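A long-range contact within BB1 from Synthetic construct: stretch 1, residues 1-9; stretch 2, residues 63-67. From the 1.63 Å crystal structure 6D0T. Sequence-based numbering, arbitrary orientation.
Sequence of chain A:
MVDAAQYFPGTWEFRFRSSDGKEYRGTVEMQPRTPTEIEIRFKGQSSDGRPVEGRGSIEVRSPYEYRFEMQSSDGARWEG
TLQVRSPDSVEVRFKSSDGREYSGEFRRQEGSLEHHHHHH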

# COMPACT_ATOMS: atom_id res chain seq x y z
N MET A 1 2.23 -18.64 3.26
CA MET A 1 1.80 -17.24 3.04
C MET A 1 0.58 -16.90 3.89
O MET A 1 -0.15 -17.77 4.30
CB MET A 1 1.50 -17.02 1.57
CG MET A 1 2.73 -17.25 0.69
SD MET A 1 2.52 -16.66 -0.99
CE MET A 1 2.62 -14.87 -0.74
N VAL A 2 0.38 -15.62 4.17
CA VAL A 2 -0.80 -15.24 4.90
C VAL A 2 -2.03 -15.43 4.03
O VAL A 2 -1.98 -15.36 2.80
CB VAL A 2 -0.72 -13.78 5.40
CG1 VAL A 2 0.54 -13.55 6.25
CG2 VAL A 2 -0.82 -12.74 4.25
N ASP A 3 -3.17 -15.60 4.72
CA ASP A 3 -4.50 -15.60 4.15
C ASP A 3 -4.94 -14.16 4.00
O ASP A 3 -4.98 -13.42 4.99
CB ASP A 3 -5.43 -16.39 5.06
CG ASP A 3 -6.84 -16.44 4.59
OD1 ASP A 3 -7.50 -15.36 4.54
OD2 ASP A 3 -7.33 -17.57 4.32
N ALA A 4 -5.23 -13.73 2.78
CA ALA A 4 -5.38 -12.30 2.52
C ALA A 4 -6.47 -11.68 3.40
O ALA A 4 -6.28 -10.61 4.01
CB ALA A 4 -5.70 -12.06 1.05
N ALA A 5 -7.64 -12.30 3.43
CA ALA A 5 -8.75 -11.69 4.16
C ALA A 5 -8.64 -11.86 5.65
O ALA A 5 -9.28 -11.11 6.39
CB ALA A 5 -10.08 -12.24 3.64
N GLN A 6 -7.89 -12.86 6.13
CA GLN A 6 -7.58 -12.93 7.55
C GLN A 6 -6.61 -11.82 7.97
O GLN A 6 -6.78 -11.19 9.01
CB GLN A 6 -6.95 -14.30 7.88
CG GLN A 6 -6.56 -14.43 9.35
CD GLN A 6 -5.95 -15.78 9.68
OE1 GLN A 6 -5.45 -16.49 8.80
NE2 GLN A 6 -5.93 -16.12 10.96
N TYR A 7 -5.57 -11.57 7.18
CA TYR A 7 -4.42 -10.82 7.64
C TYR A 7 -4.52 -9.32 7.33
O TYR A 7 -4.25 -8.50 8.21
CB TYR A 7 -3.14 -11.40 7.02
CG TYR A 7 -1.91 -10.60 7.39
CD1 TYR A 7 -1.49 -9.57 6.58
CD2 TYR A 7 -1.20 -10.85 8.55
CE1 TYR A 7 -0.43 -8.79 6.92
CE2 TYR A 7 -0.13 -10.10 8.90
CZ TYR A 7 0.28 -9.06 8.08
OH TYR A 7 1.35 -8.26 8.40
N PHE A 8 -4.90 -8.96 6.12
CA PHE A 8 -4.71 -7.56 5.72
C PHE A 8 -5.76 -6.61 6.26
O PHE A 8 -5.43 -5.45 6.51
CB PHE A 8 -4.64 -7.42 4.19
CG PHE A 8 -3.36 -7.95 3.60
CD1 PHE A 8 -2.17 -7.32 3.82
CD2 PHE A 8 -3.36 -9.15 2.86
CE1 PHE A 8 -0.98 -7.85 3.31
CE2 PHE A 8 -2.19 -9.65 2.34
CZ PHE A 8 -1.00 -9.02 2.58
N PRO A 9 -7.01 -7.03 6.50
CA PRO A 9 -8.02 -6.06 6.96
C PRO A 9 -7.63 -5.38 8.24
O PRO A 9 -7.06 -5.97 9.16
CB PRO A 9 -9.29 -6.91 7.11
CG PRO A 9 -9.10 -7.98 6.06
CD PRO A 9 -7.62 -8.34 6.19
N PRO A 63 0.94 -16.91 -8.90
CA PRO A 63 1.23 -17.98 -7.94
C PRO A 63 2.31 -17.64 -6.91
O PRO A 63 2.47 -18.39 -5.94
CB PRO A 63 1.67 -19.14 -8.84
CG PRO A 63 2.07 -18.52 -10.11
CD PRO A 63 1.27 -17.28 -10.28
N TYR A 64 3.05 -16.55 -7.08
CA TYR A 64 4.25 -16.33 -6.28
C TYR A 64 4.06 -15.32 -5.16
O TYR A 64 4.73 -15.41 -4.13
CB TYR A 64 5.39 -15.81 -7.17
CG TYR A 64 5.72 -16.65 -8.37
CD1 TYR A 64 5.97 -16.04 -9.59
CD2 TYR A 64 5.85 -18.02 -8.29
CE1 TYR A 64 6.32 -16.78 -10.71
CE2 TYR A 64 6.19 -18.78 -9.41
CZ TYR A 64 6.43 -18.14 -10.61
OH TYR A 64 6.77 -18.85 -11.74
N GLU A 65 3.21 -14.32 -5.35
CA GLU A 65 3.30 -13.18 -4.46
C GLU A 65 2.05 -12.32 -4.62
O GLU A 65 1.36 -12.38 -5.65
CB GLU A 65 4.55 -12.35 -4.73
CG GLU A 65 4.52 -11.62 -6.02
CD GLU A 65 5.90 -11.10 -6.41
OE1 GLU A 65 6.80 -11.04 -5.53
OE2 GLU A 65 6.09 -10.76 -7.59
N TYR A 66 1.77 -11.53 -3.60
CA TYR A 66 0.62 -10.63 -3.64
C TYR A 66 0.88 -9.46 -4.58
O TYR A 66 1.99 -8.91 -4.62
CB TYR A 66 0.30 -10.09 -2.23
CG TYR A 66 -0.48 -11.08 -1.39
CD1 TYR A 66 -1.82 -11.31 -1.64
CD2 TYR A 66 0.13 -11.81 -0.39
CE1 TYR A 66 -2.52 -12.18 -0.93
CE2 TYR A 66 -0.59 -12.73 0.34
CZ TYR A 66 -1.93 -12.90 0.05
OH TYR A 66 -2.72 -13.79 0.73
N ARG A 67 -0.15 -9.07 -5.34
CA ARG A 67 -0.16 -7.87 -6.16
C ARG A 67 -0.60 -6.68 -5.34
O ARG A 67 -1.59 -6.76 -4.60
CB ARG A 67 -1.10 -8.04 -7.36
CG ARG A 67 -1.25 -6.78 -8.23
CD ARG A 67 -2.22 -7.01 -9.36
NE ARG A 67 -2.45 -5.78 -10.11
CZ ARG A 67 -3.34 -4.85 -9.77

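Most of this contact is gathered around one side chain: Tyr66 reaches across to the N-terminal stretch and touches five of its residues, from Met1 to Phe8, while the two backbones stay well apart. Met1 CA and Glu65 CA are 8.7 Å apart, and Ala4 CA lies 8.8 Å from Tyr66 CA, so no backbone pairing joins the stretches, and a long side chain must span the gap.

Tyrosine suits this role because it carries a polar group at the tip of a broad apolar ring. Its hydroxyl donates the one hydrogen bond between the stretches, from Tyr66 OH to Val2 O at 2.7 Å. The carbonyl lies at the ring edge, near its plane, where a phenolic hydroxyl can readily direct its proton. Ala4 N also comes within 3.2 Å of Tyr66 OH, but the angle is too poor for a hydrogen bond.

The ring itself is packed by apolar groups. Phe8 turns its edge toward one face of Tyr66, with centroids 5.2 Å apart and planes at 82°, an edge-to-face arrangement that sets the slightly positive ring hydrogens of Phe8 against the π cloud of Tyr66. Val2 serves twice: its carbonyl accepts the hydroxyl's hydrogen bond, and its apolar methyl CG2 packs 3.9 Å from Tyr66 CE2. Ala4 CB lies 3.7 Å from Tyr66 CE1, its small methyl fitting close beside the phenol. Met1, flexible and unbranched, reaches over, turning at chi3 (p), until CE lies 4.0 Å from Tyr66 CD2; the same methyl also lies 4.0 Å from Tyr64 O.

A short helix helps organise the first stretch. Asp3, at its N-cap, accepts a capping bond from Gln6 N through OD1 at 3.0 Å, satisfying an amide that lacks a helical partner. Phe8 N donates to Ala4 O at 3.0 Å, linking the backbones of two residues that both contact Tyr66.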